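Local coordinates for protein Exo-beta-1,3-galactanase (Bifidobacterium bifidum, PDB 5FLW) that probably hydrolyses beta-1,3-galactans from their non-reducing ends, releasing galactose, as a family 43 glycoside hydrolase, at residues Pro191-Lys196 against Tyr200-Ser205; Lys216-Thr221 against Pro226-Lys231; Phe233-Glu236 against Thr240-Ser243. One frame throughout, in Å; residues are numbered along the deposited sequence.

Contact 1 (Pro191-Lys196 against Tyr200-Ser205); sequences PTIIKK and YYWFGS
Lys-195 NZ is gripped from several directions: water 1 accepts from it at 2.7 Å, Asp-144 forms a salt bridge with it, and Tyr-200 OH takes a weak hydrogen bond. The same hydroxyl is bonded to the other carboxylate oxygen of Asp-144, which draws both tips together. Behind those tips the lysine and tyrosine run side by side in the same direction. The lysine chain is extended, CG anti to the backbone N (chi1 -160°), and lays its methylenes along the ring: CG sits off-centre, 4.2 Å from the Tyr-200 centroid, while CD comes within 3.7 Å of Tyr-200 CE1.

Between the strands, Thr-192 with Phe-203 and Ile-194 with Tyr-201 are antiparallel hydrogen-bonded pairs, each closed by two backbone bonds. The straightest is Tyr-201 N to Ile-194 O, 2.8 Å. This hairpin supplies the two inner strands of a blade of the five-bladed beta-propeller. On the face carrying Lys-195 and Tyr-200, Ile-193 CD1 lies over the five-membered ring of Trp-202, 4.2 Å from its centroid. On the other face Ile-194 CD1 meets Tyr-201 CD1 at 3.6 Å, and Ile-285 of the next blade covers both residues. Chemically, then, apolar packing runs along the middle of both faces, polar tips bond outward, and the charged groups gather at the turn end, where Asp-144 probably favours a protonated Lys-195 and Lys-196 pairs with Glu-259.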
ATOM      1  N   PRO A 191      -3.823   1.907  -4.334  1.00 12.13           N
ATOM      2  CA  PRO A 191      -3.848   0.652  -5.099  1.00 11.96           C
ATOM      3  C   PRO A 191      -3.104  -0.491  -4.417  1.00 12.26           C
ATOM      4  O   PRO A 191      -2.072  -0.294  -3.750  1.00 12.05           O
ATOM      5  CB  PRO A 191      -3.139   1.039  -6.412  1.00 12.13           C
ATOM      6  CG  PRO A 191      -2.206   2.149  -6.006  1.00 11.97           C
ATOM      7  CD  PRO A 191      -3.019   2.949  -5.006  1.00 12.27           C
ATOM      8  N   THR A 192      -3.612  -1.709  -4.667  1.00 12.52           N
ATOM      9  CA  THR A 192      -2.947  -2.946  -4.271  1.00 13.50           C
ATOM     10  C   THR A 192      -3.349  -4.039  -5.266  1.00 13.92           C
ATOM     11  O   THR A 192      -4.494  -4.060  -5.731  1.00 15.70           O
ATOM     12  CB  THR A 192      -3.281  -3.302  -2.800  1.00 14.07           C
ATOM     13  OG1 THR A 192      -2.639  -4.537  -2.439  1.00 14.48           O
ATOM     14  CG2 THR A 192      -4.782  -3.379  -2.564  1.00 13.88           C
ATOM     15  N   ILE A 193      -2.400  -4.925  -5.616  1.00 13.26           N
ATOM     16  CA  ILE A 193      -2.634  -5.996  -6.586  1.00 15.17           C
ATOM     17  C   ILE A 193      -2.121  -7.319  -6.034  1.00 16.76           C
ATOM     18  O   ILE A 193      -1.007  -7.392  -5.504  1.00 15.81           O
ATOM     19  CB  ILE A 193      -1.956  -5.703  -7.960  1.00 16.19           C
ATOM     20  CG1 ILE A 193      -2.627  -4.506  -8.653  1.00 17.35           C
ATOM     21  CG2 ILE A 193      -1.977  -6.940  -8.908  1.00 15.74           C
ATOM     22  CD1 ILE A 193      -1.980  -4.048  -9.957  1.00 14.22           C
ATOM     23  N   ILE A 194      -2.904  -8.378  -6.241  1.00 15.79           N
ATOM     24  CA  ILE A 194      -2.481  -9.750  -5.979  1.00 15.46           C
ATOM     25  C   ILE A 194      -2.764 -10.566  -7.236  1.00 17.20           C
ATOM     26  O   ILE A 194      -3.432 -10.110  -8.173  1.00 17.31           O
ATOM     27  CB  ILE A 194      -3.133 -10.414  -4.726  1.00 16.75           C
ATOM     28  CG1 ILE A 194      -4.664 -10.518  -4.856  1.00 21.10           C
ATOM     29  CG2 ILE A 194      -2.740  -9.694  -3.434  1.00 17.40           C
ATOM     30  CD1 ILE A 194      -5.167 -11.751  -5.546  1.00 25.83           C
ATOM     31  N   LYS A 195      -2.216 -11.772  -7.254  1.00 19.51           N
ATOM     32  CA  LYS A 195      -2.415 -12.710  -8.353  1.00 17.84           C
ATOM     33  C   LYS A 195      -2.804 -14.078  -7.804  1.00 18.96           C
ATOM     34  O   LYS A 195      -2.216 -14.555  -6.830  1.00 20.79           O
ATOM     35  CB  LYS A 195      -1.111 -12.888  -9.157  1.00 18.17           C
ATOM     36  CG  LYS A 195      -1.260 -13.456 -10.590  1.00 20.91           C
ATOM     37  CD  LYS A 195       0.115 -13.769 -11.165  1.00 19.01           C
ATOM     38  CE  LYS A 195       0.052 -14.151 -12.618  1.00 20.77           C
ATOM     39  NZ  LYS A 195       1.380 -14.268 -13.271  1.00 20.04           N
ATOM     40  N   LYS A 196      -3.801 -14.703  -8.429  1.00 21.46           N
ATOM     41  CA  LYS A 196      -4.208 -16.050  -8.049  1.00 24.08           C
ATOM     42  C   LYS A 196      -4.565 -16.835  -9.306  1.00 26.14           C
ATOM     43  O   LYS A 196      -5.457 -16.429 -10.065  1.00 23.73           O
ATOM     44  CB  LYS A 196      -5.406 -16.028  -7.095  1.00 21.72           C
ATOM     45  CG  LYS A 196      -5.818 -17.410  -6.621  1.00 21.72           C
ATOM     46  CD  LYS A 196      -7.184 -17.348  -5.961  1.00 23.23           C
ATOM     47  CE  LYS A 196      -7.760 -18.718  -5.692  1.00 24.33           C
ATOM     48  NZ  LYS A 196      -6.810 -19.550  -4.913  1.00 28.70           N
ATOM     49  N   TYR A 200      -5.011 -11.502 -12.183  1.00 19.27           N
ATOM     50  CA  TYR A 200      -4.621 -10.378 -11.327  1.00 17.70           C
ATOM     51  C   TYR A 200      -5.868  -9.715 -10.753  1.00 18.98           C
ATOM     52  O   TYR A 200      -6.869  -9.536 -11.454  1.00 20.97           O
ATOM     53  CB  TYR A 200      -3.847  -9.336 -12.138  1.00 17.36           C
ATOM     54  CG  TYR A 200      -2.587  -9.856 -12.804  1.00 18.64           C
ATOM     55  CD1 TYR A 200      -1.391  -9.942 -12.094  1.00 17.38           C
ATOM     56  CD2 TYR A 200      -2.595 -10.268 -14.150  1.00 18.53           C
ATOM     57  CE1 TYR A 200      -0.238 -10.415 -12.697  1.00 19.35           C
ATOM     58  CE2 TYR A 200      -1.444 -10.745 -14.762  1.00 20.05           C
ATOM     59  CZ  TYR A 200      -0.265 -10.822 -14.029  1.00 20.89           C
ATOM     60  OH  TYR A 200       0.895 -11.289 -14.624  1.00 21.23           O
ATOM     61  N   TYR A 201      -5.810  -9.366  -9.472  1.00 17.36           N
ATOM     62  CA  TYR A 201      -6.889  -8.652  -8.799  1.00 18.05           C
ATOM     63  C   TYR A 201      -6.305  -7.330  -8.310  1.00 17.36           C
ATOM     64  O   TYR A 201      -5.305  -7.328  -7.595  1.00 17.08           O
ATOM     65  CB  TYR A 201      -7.450  -9.442  -7.606  1.00 17.27           C
ATOM     66  CG  TYR A 201      -8.100 -10.801  -7.932  1.00 21.88           C
ATOM     67  CD1 TYR A 201      -7.337 -11.875  -8.390  1.00 19.12           C
ATOM     68  CD2 TYR A 201      -9.468 -11.011  -7.716  1.00 18.56           C
ATOM     69  CE1 TYR A 201      -7.925 -13.121  -8.669  1.00 23.55           C
ATOM     70  CE2 TYR A 201     -10.068 -12.240  -7.986  1.00 19.81           C
ATOM     71  CZ  TYR A 201      -9.294 -13.295  -8.466  1.00 25.41           C
ATOM     72  OH  TYR A 201      -9.881 -14.531  -8.721  1.00 23.17           O
ATOM     73  N   TRP A 202      -6.933  -6.222  -8.707  1.00 15.21           N
ATOM     74  CA  TRP A 202      -6.475  -4.865  -8.435  1.00 15.69           C
ATOM     75  C   TRP A 202      -7.568  -4.155  -7.644  1.00 22.77           C
ATOM     76  O   TRP A 202      -8.684  -3.972  -8.148  1.00 16.90           O
ATOM     77  CB  TRP A 202      -6.238  -4.172  -9.783  1.00 15.60           C
ATOM     78  CG  TRP A 202      -5.760  -2.746  -9.800  1.00 16.39           C
ATOM     79  CD1 TRP A 202      -5.564  -1.901  -8.733  1.00 17.89           C
ATOM     80  CD2 TRP A 202      -5.427  -1.985 -10.978  1.00 15.25           C
ATOM     81  NE1 TRP A 202      -5.128  -0.666  -9.179  1.00 18.54           N
ATOM     82  CE2 TRP A 202      -5.031  -0.694 -10.550  1.00 18.32           C
ATOM     83  CE3 TRP A 202      -5.412  -2.276 -12.353  1.00 17.30           C
ATOM     84  CZ2 TRP A 202      -4.646   0.311 -11.457  1.00 15.27           C
ATOM     85  CZ3 TRP A 202      -5.014  -1.283 -13.253  1.00 18.21           C
ATOM     86  CH2 TRP A 202      -4.623  -0.007 -12.795  1.00 17.58           C
ATOM     87  N   PHE A 203      -7.243  -3.741  -6.414  1.00 16.12           N
ATOM     88  CA  PHE A 203      -8.165  -3.062  -5.512  1.00 14.52           C
ATOM     89  C   PHE A 203      -7.788  -1.589  -5.390  1.00 16.30           C
ATOM     90  O   PHE A 203      -6.609  -1.230  -5.477  1.00 15.36           O
ATOM     91  CB  PHE A 203      -8.116  -3.688  -4.108  1.00 13.80           C
ATOM     92  CG  PHE A 203      -8.408  -5.165  -4.089  1.00 16.66           C
ATOM     93  CD1 PHE A 203      -7.438  -6.094  -4.460  1.00 15.81           C
ATOM     94  CD2 PHE A 203      -9.655  -5.635  -3.699  1.00 16.64           C
ATOM     95  CE1 PHE A 203      -7.727  -7.476  -4.445  1.00 18.41           C
ATOM     96  CE2 PHE A 203      -9.942  -7.017  -3.678  1.00 16.13           C
ATOM     97  CZ  PHE A 203      -8.974  -7.922  -4.047  1.00 15.72           C
ATOM     98  N   GLY A 204      -8.795  -0.740  -5.145  1.00 15.45           N
ATOM     99  CA  GLY A 204      -8.544   0.665  -4.871  1.00 14.98           C
ATOM    100  C   GLY A 204      -9.754   1.335  -4.248  1.00 13.81           C
ATOM    101  O   GLY A 204     -10.824   0.733  -4.105  1.00 14.97           O
ATOM    102  N   SER A 205      -9.564   2.602  -3.881  1.00 12.26           N
ATOM    103  CA  SER A 205     -10.584   3.399  -3.211  1.00 12.53           C
ATOM    104  C   SER A 205     -11.043   4.567  -4.080  1.00 14.25           C
ATOM    105  O   SER A 205     -10.256   5.153  -4.837  1.00 14.31           O
ATOM    106  CB  SER A 205     -10.078   3.942  -1.870  1.00 14.54           C
ATOM    107  OG  SER A 205      -8.806   4.551  -2.004  1.00 14.46           O
TER
HETATM  108  O   HOH W   1       0.922 -14.355 -15.899  1.00 33.38           O
HETATM  109  O   HOH W   2      -8.163 -16.652  -9.774  1.00 22.78           O

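Contact 2 (Lys216-Thr221 against Pro226-Lys231); sequences KYSTAT and PWSEWK
Trp-227 reaches across to Ser-218, Thr-219 and Ala-220 from the outer edge of a propeller blade, where residues 226-231 return roughly antiparallel to strand 216-220, as a loop that becomes strand only at Lys-231. Its CB lies 3.5 Å from Ser-218 OG. With CG anti to the carbonyl carbon (chi1 -74°), the indole then turns its face to Ala-220, whose CB stands over the centre of the six-membered ring and only 3.4 Å from CD2. Further out, CE3 meets Thr-219 C, CZ3 approaches Ser-218 O, and CZ2 and CH2 each lie 4.0 Å from Ala-220 CB. The pyrrole nitrogen NE1 points elsewhere, donating to Leu-223 O in the intervening turn, which would help to fix the rotation of the indole.

Trp-230 repeats the pattern one step along: Ser-218 CB sits over its six-membered ring, 3.5 Å from the centroid and 14° off the normal, while Lys-216 O lies at the ring edge. Both indoles also meet Trp-202 of the neighbouring strand edge-to-face.

Ser-218 thus offers its CB to one tryptophan and its hydroxyl to the backbone. OG, anti to its own N, donates to Ser-228 O at 2.7 Å, approaching tilted out of the carbonyl plane. Ser-228 answers with its own hydroxyl, which accepts from Thr-219 N in a nearly straight bond, and with its N, which donates to Thr-219 O. Regular pairing is confined to Tyr-217 and Lys-231, joined by two backbone bonds. Just beside that pair, water 4 bridges the two segments, donating to Tyr-217 O at 2.8 Å and to Glu-229 O at 3.0 Å.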
ATOM      1  N   LYS A 216     -13.421  -0.748  -4.610  1.00 16.74           N
ATOM      2  CA  LYS A 216     -13.729  -1.641  -5.725  1.00 16.33           C
ATOM      3  C   LYS A 216     -12.487  -2.390  -6.204  1.00 17.78           C
ATOM      4  O   LYS A 216     -11.339  -2.051  -5.865  1.00 16.40           O
ATOM      5  CB  LYS A 216     -14.348  -0.874  -6.903  1.00 17.18           C
ATOM      6  CG  LYS A 216     -15.483   0.025  -6.539  1.00 19.89           C
ATOM      7  CD  LYS A 216     -16.160   0.569  -7.794  1.00 23.55           C
ATOM      8  CE  LYS A 216     -17.411   1.332  -7.440  1.00 25.22           C
ATOM      9  NZ  LYS A 216     -18.060   1.965  -8.624  1.00 33.87           N
ATOM     10  N   TYR A 217     -12.737  -3.411  -7.040  1.00 16.71           N
ATOM     11  CA  TYR A 217     -11.665  -4.191  -7.648  1.00 16.62           C
ATOM     12  C   TYR A 217     -11.951  -4.482  -9.124  1.00 21.53           C
ATOM     13  O   TYR A 217     -13.103  -4.457  -9.595  1.00 20.29           O
ATOM     14  CB  TYR A 217     -11.377  -5.485  -6.865  1.00 16.87           C
ATOM     15  CG  TYR A 217     -12.420  -6.568  -7.073  1.00 18.13           C
ATOM     16  CD1 TYR A 217     -13.688  -6.463  -6.487  1.00 18.78           C
ATOM     17  CD2 TYR A 217     -12.154  -7.683  -7.864  1.00 19.47           C
ATOM     18  CE1 TYR A 217     -14.669  -7.437  -6.678  1.00 19.86           C
ATOM     19  CE2 TYR A 217     -13.133  -8.676  -8.070  1.00 22.76           C
ATOM     20  CZ  TYR A 217     -14.383  -8.550  -7.469  1.00 29.39           C
ATOM     21  OH  TYR A 217     -15.341  -9.535  -7.657  1.00 26.79           O
ATOM     22  N   SER A 218     -10.869  -4.781  -9.849  1.00 20.37           N
ATOM     23  CA  SER A 218     -10.911  -5.168 -11.252  1.00 20.50           C
ATOM     24  C   SER A 218      -9.964  -6.347 -11.435  1.00 21.60           C
ATOM     25  O   SER A 218      -9.032  -6.530 -10.646  1.00 19.51           O
ATOM     26  CB  SER A 218     -10.509  -3.981 -12.139  1.00 18.95           C
ATOM     27  OG  SER A 218     -10.503  -4.303 -13.506  1.00 22.26           O
ATOM     28  N   THR A 219     -10.223  -7.168 -12.467  1.00 19.94           N
ATOM     29  CA  THR A 219      -9.393  -8.338 -12.764  1.00 25.28           C
ATOM     30  C   THR A 219      -8.919  -8.302 -14.218  1.00 23.93           C
ATOM     31  O   THR A 219      -9.521  -7.649 -15.082  1.00 23.08           O
ATOM     32  CB  THR A 219     -10.119  -9.682 -12.507  1.00 20.91           C
ATOM     33  OG1 THR A 219     -11.248  -9.778 -13.377  1.00 22.17           O
ATOM     34  CG2 THR A 219     -10.618  -9.748 -11.076  1.00 20.55           C
ATOM     35  N   ALA A 220      -7.809  -9.002 -14.469  1.00 20.29           N
ATOM     36  CA  ALA A 220      -7.238  -9.116 -15.807  1.00 20.83           C
ATOM     37  C   ALA A 220      -6.304 -10.315 -15.819  1.00 21.18           C
ATOM     38  O   ALA A 220      -5.795 -10.735 -14.776  1.00 21.94           O
ATOM     39  CB  ALA A 220      -6.502  -7.837 -16.235  1.00 20.14           C
ATOM     40  N   THR A 221      -6.102 -10.876 -17.015  1.00 22.14           N
ATOM     41  CA  THR A 221      -5.146 -11.955 -17.219  1.00 22.63           C
ATOM     42  C   THR A 221      -3.796 -11.448 -17.713  1.00 22.09           C
ATOM     43  O   THR A 221      -2.842 -12.231 -17.821  1.00 22.88           O
ATOM     44  CB  THR A 221      -5.726 -12.971 -18.215  1.00 24.19           C
ATOM     45  OG1 THR A 221      -5.928 -12.318 -19.469  1.00 25.71           O
ATOM     46  CG2 THR A 221      -7.080 -13.466 -17.748  1.00 24.90           C
ATOM     47  N   PRO A 226      -6.975  -6.428 -21.161  1.00 26.23           N
ATOM     48  CA  PRO A 226      -8.039  -5.552 -20.644  1.00 24.94           C
ATOM     49  C   PRO A 226      -8.405  -5.809 -19.190  1.00 24.88           C
ATOM     50  O   PRO A 226      -8.485  -6.951 -18.731  1.00 24.25           O
ATOM     51  CB  PRO A 226      -9.260  -5.903 -21.499  1.00 25.28           C
ATOM     52  CG  PRO A 226      -8.940  -7.177 -22.180  1.00 27.19           C
ATOM     53  CD  PRO A 226      -7.455  -7.334 -22.224  1.00 28.08           C
ATOM     54  N   TRP A 227      -8.635  -4.714 -18.480  1.00 23.37           N
ATOM     55  CA  TRP A 227      -9.126  -4.773 -17.116  1.00 21.30           C
ATOM     56  C   TRP A 227     -10.653  -4.753 -17.104  1.00 21.31           C
ATOM     57  O   TRP A 227     -11.291  -3.998 -17.839  1.00 21.93           O
ATOM     58  CB  TRP A 227      -8.538  -3.620 -16.307  1.00 19.16           C
ATOM     59  CG  TRP A 227      -7.095  -3.862 -16.001  1.00 19.20           C
ATOM     60  CD1 TRP A 227      -6.007  -3.414 -16.713  1.00 19.28           C
ATOM     61  CD2 TRP A 227      -6.566  -4.649 -14.920  1.00 20.53           C
ATOM     62  NE1 TRP A 227      -4.838  -3.852 -16.126  1.00 18.80           N
ATOM     63  CE2 TRP A 227      -5.151  -4.614 -15.027  1.00 20.20           C
ATOM     64  CE3 TRP A 227      -7.144  -5.364 -13.859  1.00 17.76           C
ATOM     65  CZ2 TRP A 227      -4.308  -5.276 -14.103  1.00 19.91           C
ATOM     66  CZ3 TRP A 227      -6.299  -6.037 -12.943  1.00 19.06           C
ATOM     67  CH2 TRP A 227      -4.900  -5.979 -13.074  1.00 17.51           C
ATOM     68  N   SER A 228     -11.227  -5.614 -16.265  1.00 24.06           N
ATOM     69  CA  SER A 228     -12.668  -5.799 -16.194  1.00 22.52           C
ATOM     70  C   SER A 228     -13.339  -4.580 -15.552  1.00 22.97           C
ATOM     71  O   SER A 228     -12.690  -3.677 -15.012  1.00 21.01           O
ATOM     72  CB  SER A 228     -13.000  -7.051 -15.380  1.00 22.86           C
ATOM     73  OG  SER A 228     -12.843  -6.811 -13.990  1.00 23.99           O
ATOM     74  N   GLU A 229     -14.673  -4.571 -15.617  1.00 29.77           N
ATOM     75  CA  GLU A 229     -15.479  -3.601 -14.885  1.00 28.02           C
ATOM     76  C   GLU A 229     -15.048  -3.565 -13.412  1.00 23.93           C
ATOM     77  O   GLU A 229     -14.717  -4.600 -12.829  1.00 24.29           O
ATOM     78  CB  GLU A 229     -16.937  -4.064 -14.983  1.00 25.82           C
ATOM     79  CG  GLU A 229     -17.884  -3.349 -14.054  1.00 37.94           C
ATOM     80  CD  GLU A 229     -19.277  -3.996 -13.976  1.00 53.01           C
ATOM     81  OE1 GLU A 229     -19.403  -5.229 -14.183  1.00 52.85           O
ATOM     82  OE2 GLU A 229     -20.253  -3.272 -13.694  1.00 61.61           O
ATOM     83  N   TRP A 230     -15.087  -2.390 -12.805  1.00 20.91           N
ATOM     84  CA  TRP A 230     -14.734  -2.274 -11.397  1.00 19.99           C
ATOM     85  C   TRP A 230     -15.981  -2.566 -10.561  1.00 24.02           C
ATOM     86  O   TRP A 230     -17.019  -1.942 -10.752  1.00 23.26           O
ATOM     87  CB  TRP A 230     -14.160  -0.891 -11.091  1.00 19.09           C
ATOM     88  CG  TRP A 230     -12.809  -0.692 -11.709  1.00 23.20           C
ATOM     89  CD1 TRP A 230     -12.540  -0.399 -13.014  1.00 23.07           C
ATOM     90  CD2 TRP A 230     -11.541  -0.797 -11.055  1.00 22.66           C
ATOM     91  NE1 TRP A 230     -11.188  -0.311 -13.210  1.00 21.01           N
ATOM     92  CE2 TRP A 230     -10.550  -0.549 -12.022  1.00 20.54           C
ATOM     93  CE3 TRP A 230     -11.147  -1.071  -9.743  1.00 18.27           C
ATOM     94  CZ2 TRP A 230      -9.191  -0.567 -11.717  1.00 18.13           C
ATOM     95  CZ3 TRP A 230      -9.801  -1.089  -9.446  1.00 18.24           C
ATOM     96  CH2 TRP A 230      -8.839  -0.839 -10.427  1.00 19.55           C
ATOM     97  N   LYS A 231     -15.952  -3.387  -9.593  1.00 22.99           N
ATOM     98  CA  LYS A 231     -17.001  -3.963  -8.762  1.00 20.98           C
ATOM     99  C   LYS A 231     -16.711  -3.828  -7.280  1.00 25.02           C
ATOM    100  O   LYS A 231     -15.570  -3.703  -6.861  1.00 19.39           O
ATOM    101  CB  LYS A 231     -17.163  -5.449  -9.070  1.00 28.77           C
ATOM    102  CG  LYS A 231     -17.697  -5.765 -10.452  1.00 23.50           C
ATOM    103  CD  LYS A 231     -17.794  -7.264 -10.656  1.00 37.70           C
ATOM    104  CE  LYS A 231     -18.350  -7.599 -12.029  1.00 62.23           C
ATOM    105  NZ  LYS A 231     -18.424  -9.067 -12.239  1.00 55.35           N
TER
HETATM  106  O   HOH W   3     -19.422  -0.715  -9.266  1.00 57.05           O
HETATM  107  O   HOH W   4     -14.337  -6.727 -10.753  1.00 26.15           O
HETATM  108  O   HOH W   5     -16.664 -10.821 -10.379  1.00 36.83           O
HETATM  109  O   HOH W   6      -7.171  -9.248 -19.256  1.00 26.93           O

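Contact 3 (Phe233-Glu236 against Thr240-Ser243); sequences FAPE and TYDS. Unlike the reference sequence in segment 233-236: Glu-236 (reference Lys).
Pro-235 and Tyr-241 cross at about a right angle, the pyrrolidine ring set against the phenol end of the tyrosine. Pro-235 CG and CD both lie 3.3 Å from Tyr-241 OH, and CD also packs on CZ at 3.8 Å. The hydroxyl itself is bonded to Trp-294 N, and the tyrosine ring meets the Trp-294 indole with the planes at about 40°, so the phenol is pinned by its tip while the proline leans on it. Ala-234 packs closer to the backbone: its CB points at Thr-240 and rests 4.0 Å from Thr-240 CA, with Tyr-241 CE2 a little farther away.

These residues belong to the connection between the fourth and fifth blades of the propeller, where the chain leaves the outermost strand of one blade and returns toward the inner strand of the next. Thr-240, Tyr-241 and Asp-242 all have phi and psi near +50°, a short, weakly bonded left-handed helical turn. Ser-243 OG spans it, donating in the carbonyl plane to Thr-240 O at 2.8 Å.

On the buried side Phe-233 and Thr-240 pass each other obliquely. The phenyl, with CG between its backbone N and carbonyl carbon (chi1 54°), brings CE2 to 3.9 Å from Thr-240 CG2. That methyl is anti to its own N, which leaves Thr-240 OG1 directed to Asn-213 O and Asn-215 N. Water 7 accepts from Thr-240 N at 3.0 Å and lies 2.8 Å from Pro-235 O.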
ATOM      1  N   PHE A 233     -16.198  -4.993  -3.515  1.00 20.90           N
ATOM      2  CA  PHE A 233     -15.873  -6.242  -2.814  1.00 19.50           C
ATOM      3  C   PHE A 233     -16.456  -6.380  -1.406  1.00 22.19           C
ATOM      4  O   PHE A 233     -16.483  -7.498  -0.874  1.00 23.46           O
ATOM      5  CB  PHE A 233     -14.361  -6.562  -2.809  1.00 18.13           C
ATOM      6  CG  PHE A 233     -13.484  -5.456  -2.275  1.00 17.41           C
ATOM      7  CD1 PHE A 233     -13.019  -4.439  -3.108  1.00 16.92           C
ATOM      8  CD2 PHE A 233     -13.113  -5.441  -0.935  1.00 18.77           C
ATOM      9  CE1 PHE A 233     -12.206  -3.408  -2.614  1.00 15.13           C
ATOM     10  CE2 PHE A 233     -12.290  -4.404  -0.418  1.00 15.79           C
ATOM     11  CZ  PHE A 233     -11.842  -3.398  -1.267  1.00 16.73           C
ATOM     12  N   ALA A 234     -16.887  -5.288  -0.782  1.00 21.60           N
ATOM     13  CA  ALA A 234     -17.633  -5.282   0.468  1.00 25.23           C
ATOM     14  C   ALA A 234     -19.095  -4.896   0.211  1.00 21.37           C
ATOM     15  O   ALA A 234     -19.442  -4.420  -0.876  1.00 21.20           O
ATOM     16  CB  ALA A 234     -16.992  -4.285   1.440  1.00 17.81           C
ATOM     17  N   PRO A 235     -19.982  -5.084   1.198  1.00 22.02           N
ATOM     18  CA  PRO A 235     -21.404  -4.794   0.947  1.00 26.37           C
ATOM     19  C   PRO A 235     -21.624  -3.331   0.586  1.00 23.09           C
ATOM     20  O   PRO A 235     -20.918  -2.419   1.041  1.00 24.39           O
ATOM     21  CB  PRO A 235     -22.080  -5.168   2.266  1.00 22.42           C
ATOM     22  CG  PRO A 235     -21.151  -6.108   2.933  1.00 26.17           C
ATOM     23  CD  PRO A 235     -19.770  -5.775   2.493  1.00 22.04           C
ATOM     24  N   GLU A 236     -22.598  -3.121  -0.284  1.00 25.52           N
ATOM     25  CA  GLU A 236     -22.962  -1.773  -0.678  1.00 26.28           C
ATOM     26  C   GLU A 236     -23.379  -0.953   0.530  1.00 24.71           C
ATOM     27  O   GLU A 236     -24.214  -1.386   1.333  1.00 26.39           O
ATOM     28  CB  GLU A 236     -24.092  -1.835  -1.704  1.00 28.89           C
ATOM     29  CG  GLU A 236     -24.524  -0.495  -2.258  1.00 31.41           C
ATOM     30  CD  GLU A 236     -25.532  -0.630  -3.384  1.00 55.10           C
ATOM     31  OE1 GLU A 236     -26.360  -1.594  -3.348  1.00 63.87           O
ATOM     32  OE2 GLU A 236     -25.528   0.271  -4.278  1.00 61.29           O
ATOM     33  N   THR A 240     -16.586  -0.116   2.821  1.00 16.06           N
ATOM     34  CA  THR A 240     -15.427  -0.991   3.044  1.00 14.78           C
ATOM     35  C   THR A 240     -15.197  -1.188   4.547  1.00 17.23           C
ATOM     36  O   THR A 240     -14.068  -1.120   5.048  1.00 15.20           O
ATOM     37  CB  THR A 240     -14.168  -0.464   2.335  1.00 14.25           C
ATOM     38  OG1 THR A 240     -14.527   0.102   1.068  1.00 17.10           O
ATOM     39  CG2 THR A 240     -13.183  -1.593   2.077  1.00 16.10           C
ATOM     40  N   TYR A 241     -16.297  -1.344   5.284  1.00 16.82           N
ATOM     41  CA  TYR A 241     -16.262  -1.416   6.754  1.00 17.90           C
ATOM     42  C   TYR A 241     -15.598  -0.175   7.361  1.00 16.42           C
ATOM     43  O   TYR A 241     -14.755  -0.254   8.270  1.00 15.56           O
ATOM     44  CB  TYR A 241     -15.704  -2.748   7.260  1.00 18.05           C
ATOM     45  CG  TYR A 241     -16.646  -3.841   6.841  1.00 16.96           C
ATOM     46  CD1 TYR A 241     -17.924  -3.895   7.371  1.00 18.64           C
ATOM     47  CD2 TYR A 241     -16.293  -4.766   5.854  1.00 20.99           C
ATOM     48  CE1 TYR A 241     -18.822  -4.867   6.978  1.00 20.38           C
ATOM     49  CE2 TYR A 241     -17.177  -5.750   5.450  1.00 17.61           C
ATOM     50  CZ  TYR A 241     -18.453  -5.793   6.013  1.00 21.79           C
ATOM     51  OH  TYR A 241     -19.392  -6.764   5.657  1.00 24.96           O
ATOM     52  N   ASP A 242     -16.006   0.985   6.829  1.00 15.65           N
ATOM     53  CA  ASP A 242     -15.518   2.296   7.251  1.00 15.16           C
ATOM     54  C   ASP A 242     -13.988   2.346   7.272  1.00 15.49           C
ATOM     55  O   ASP A 242     -13.358   2.650   8.289  1.00 15.73           O
ATOM     56  CB  ASP A 242     -16.138   2.737   8.583  1.00 15.60           C
ATOM     57  CG  ASP A 242     -15.793   4.183   8.939  1.00 18.50           C
ATOM     58  OD1 ASP A 242     -15.476   4.979   8.030  1.00 18.21           O
ATOM     59  OD2 ASP A 242     -15.846   4.517  10.147  1.00 19.70           O
ATOM     60  N   SER A 243     -13.386   1.993   6.134  1.00 16.04           N
ATOM     61  CA  SER A 243     -11.938   2.038   6.002  1.00 14.17           C
ATOM     62  C   SER A 243     -11.591   2.380   4.562  1.00 14.00           C
ATOM     63  O   SER A 243     -12.457   2.416   3.683  1.00 15.01           O
ATOM     64  CB  SER A 243     -11.271   0.706   6.418  1.00 14.19           C
ATOM     65  OG  SER A 243     -11.404  -0.300   5.416  1.00 15.07           O
TER
HETATM   66  O   HOH W   7     -18.377  -1.255   0.738  1.00 17.84           O

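In the fold
From the N terminus, three four-stranded blades precede these segments, and all three contacts then follow in series, none nested in or crossing another. Contact 1 closes the short turn between the two inner strands of the fourth blade. Contact 2 closes the turn after strand 216-220 and sets the outer edge on that same sheet; Tyr-200 N to Ala-220 O and Trp-202 N to Ser-218 O are probable hydrogen bonds joining the two contacts. Contact 3 closes the loop that leaves the blade for strand 244-250 of the fifth. Phe-233 reaches back from it to Phe-203, Lys-216 and Tyr-217, tying this exit to both earlier contacts.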